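Local coordinates for protein alcohol dehydrogenase, zinc-containing (Thermotoga maritima, PDB 3IP1) that catalyses the NAD(+)-dependent oxidation of scyllo-inosose to 3-dehydro-scyllo-inosose, probably as a step in myo-inositol degradation, at residues A283-A289 against A312-A318. Numbering follows the deposited sequence.
Sequences AKLFLEA and ATVAIVA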
loop_
_atom_site.group_PDB
_atom_site.type_symbol
_atom_site.label_atom_id
_atom_site.label_comp_id
_atom_site.label_asym_id
_atom_site.label_seq_id
_atom_site.Cartn_x
_atom_site.Cartn_y
_atom_site.Cartn_z
ATOM N N ALA A 283 13.149 4.865 -15.448
ATOM C CA ALA A 283 13.281 4.684 -13.985
ATOM C C ALA A 283 11.945 4.571 -13.262
ATOM O O ALA A 283 10.929 5.094 -13.727
ATOM C CB ALA A 283 14.121 5.808 -13.374
ATOM N N LYS A 284 11.950 3.872 -12.129
ATOM C CA LYS A 284 10.768 3.782 -11.256
ATOM C C LYS A 284 10.604 5.058 -10.417
ATOM O O LYS A 284 9.487 5.432 -10.049
ATOM C CB LYS A 284 10.860 2.520 -10.370
ATOM C CG LYS A 284 9.808 2.353 -9.278
ATOM C CD LYS A 284 8.387 2.073 -9.828
ATOM C CE LYS A 284 7.300 2.365 -8.715
ATOM N NZ LYS A 284 7.266 3.863 -8.316
ATOM N N LEU A 285 11.712 5.738 -10.128
ATOM C CA LEU A 285 11.673 6.918 -9.280
ATOM C C LEU A 285 12.634 8.016 -9.749
ATOM O O LEU A 285 13.802 7.757 -10.042
ATOM C CB LEU A 285 11.984 6.520 -7.822
ATOM C CG LEU A 285 12.079 7.645 -6.770
ATOM C CD1 LEU A 285 10.699 8.227 -6.404
ATOM C CD2 LEU A 285 12.778 7.145 -5.515
ATOM N N PHE A 286 12.123 9.239 -9.798
ATOM C CA PHE A 286 12.926 10.424 -10.051
ATOM C C PHE A 286 12.876 11.306 -8.805
ATOM O O PHE A 286 11.812 11.527 -8.238
ATOM C CB PHE A 286 12.395 11.218 -11.253
ATOM C CG PHE A 286 12.401 10.457 -12.562
ATOM C CD1 PHE A 286 11.418 9.515 -12.835
ATOM C CD2 PHE A 286 13.382 10.725 -13.533
ATOM C CE1 PHE A 286 11.410 8.811 -14.064
ATOM C CE2 PHE A 286 13.399 10.043 -14.761
ATOM C CZ PHE A 286 12.417 9.087 -15.037
ATOM N N LEU A 287 14.034 11.798 -8.371
ATOM C CA LEU A 287 14.082 12.709 -7.240
ATOM C C LEU A 287 14.466 14.066 -7.778
ATOM O O LEU A 287 15.565 14.244 -8.329
ATOM C CB LEU A 287 15.086 12.260 -6.177
ATOM C CG LEU A 287 15.152 13.172 -4.940
ATOM C CD1 LEU A 287 13.810 13.138 -4.130
ATOM C CD2 LEU A 287 16.326 12.850 -4.036
ATOM N N GLU A 288 13.549 15.016 -7.629
ATOM C CA GLU A 288 13.786 16.376 -8.055
ATOM C C GLU A 288 14.382 17.123 -6.867
ATOM O O GLU A 288 13.649 17.578 -5.992
ATOM C CB GLU A 288 12.470 17.039 -8.485
ATOM C CG GLU A 288 12.644 18.235 -9.433
ATOM C CD GLU A 288 13.681 19.248 -8.952
ATOM O OE1 GLU A 288 13.348 20.163 -8.169
ATOM O OE2 GLU A 288 14.844 19.112 -9.358
ATOM N N ALA A 289 15.711 17.213 -6.843
ATOM C CA ALA A 289 16.430 17.871 -5.758
ATOM C C ALA A 289 17.270 19.051 -6.257
ATOM O O ALA A 289 18.271 19.379 -5.635
ATOM C CB ALA A 289 17.317 16.859 -5.027
ATOM N N ALA A 312 6.328 5.195 -12.908
ATOM C CA ALA A 312 7.346 6.115 -12.383
ATOM C C ALA A 312 6.724 7.046 -11.366
ATOM O O ALA A 312 5.573 7.456 -11.505
ATOM C CB ALA A 312 7.997 6.930 -13.493
ATOM N N THR A 313 7.496 7.364 -10.342
ATOM C CA THR A 313 7.132 8.371 -9.373
ATOM C C THR A 313 8.127 9.533 -9.452
ATOM O O THR A 313 9.348 9.313 -9.480
ATOM C CB THR A 313 7.111 7.767 -7.948
ATOM O OG1 THR A 313 6.045 6.822 -7.866
ATOM C CG2 THR A 313 6.902 8.861 -6.888
ATOM N N VAL A 314 7.626 10.766 -9.510
ATOM C CA VAL A 314 8.516 11.907 -9.358
ATOM C C VAL A 314 8.304 12.483 -7.972
ATOM O O VAL A 314 7.215 12.926 -7.635
ATOM C CB VAL A 314 8.322 13.007 -10.399
ATOM C CG1 VAL A 314 9.461 14.042 -10.275
ATOM C CG2 VAL A 314 8.301 12.440 -11.774
ATOM N N ALA A 315 9.357 12.437 -7.164
ATOM C CA ALA A 315 9.289 12.984 -5.816
ATOM C C ALA A 315 9.974 14.351 -5.833
ATOM O O ALA A 315 11.120 14.472 -6.300
ATOM C CB ALA A 315 9.962 12.028 -4.823
ATOM N N ILE A 316 9.262 15.374 -5.355
ATOM C CA ILE A 316 9.788 16.746 -5.315
ATOM C C ILE A 316 10.188 17.114 -3.893
ATOM O O ILE A 316 9.344 17.193 -3.010
ATOM C CB ILE A 316 8.766 17.771 -5.866
ATOM C CG1 ILE A 316 8.414 17.441 -7.322
ATOM C CG2 ILE A 316 9.348 19.212 -5.802
ATOM C CD1 ILE A 316 7.044 17.983 -7.784
ATOM N N VAL A 317 11.483 17.325 -3.684
ATOM C CA VAL A 317 12.037 17.535 -2.346
ATOM C C VAL A 317 12.633 18.938 -2.171
ATOM O O VAL A 317 12.623 19.496 -1.067
ATOM C CB VAL A 317 13.074 16.424 -1.958
ATOM C CG1 VAL A 317 14.327 16.536 -2.749
ATOM C CG2 VAL A 317 13.384 16.454 -0.459
ATOM N N ALA A 318 13.140 19.513 -3.261
ATOM C CA ALA A 318 13.756 20.823 -3.159
ATOM C C ALA A 318 12.672 21.893 -3.170
ATOM O O ALA A 318 11.606 21.699 -3.748
ATOM C CB ALA A 318 14.763 21.034 -4.264
#
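Strands 285-288 and 313-316 run parallel, their axes 4.7 Å apart at closest approach and inclined by 19°; helix 293-306 links them in a beta-alpha-beta crossover of the Rossmann-type domain. Pairing begins at Lys284, whose O accepts a hydrogen bond from Thr313 N (2.8 Å), while its NZ is hydrogen-bonded to Asn311 O. Leu285 bridges Thr313, and its CD1 lies 4.2 Å from Ala315 CB, on the face packed by helices 194-207 and 224-235. Phe286 uses both backbone polar atoms: its N donates to Thr313 O and its O accepts from Ala315 N, each at 2.8 Å. Its ring, on the other face and packed against helix 293-306, brings CE1 to 3.9 Å from Ala312 CB. Leu287 points to the same face as Leu285, and its CD1 meets Val317 CG1 at 3.7 Å. At Glu288, N donates to Ala315 O (2.8 Å), whereas O takes Val317 N at 3.2 Å and, weakly, Ala318 N at 3.4 Å; OE2 is hydrogen-bonded to Thr290 OG1. Ala289 ends the segment with CB 3.8 Å from Val317 CG1. Val317 also touches Ile225, which probably binds NAD(+), so the C-terminal ends of the strands lie beside the probable cofactor site. Pairing is thus regular from Lys284 O to Glu288 N and splits at Glu288 O; backbone hydrogen bonds fix the register, and the largely apolar faces suit strands buried between helix layers.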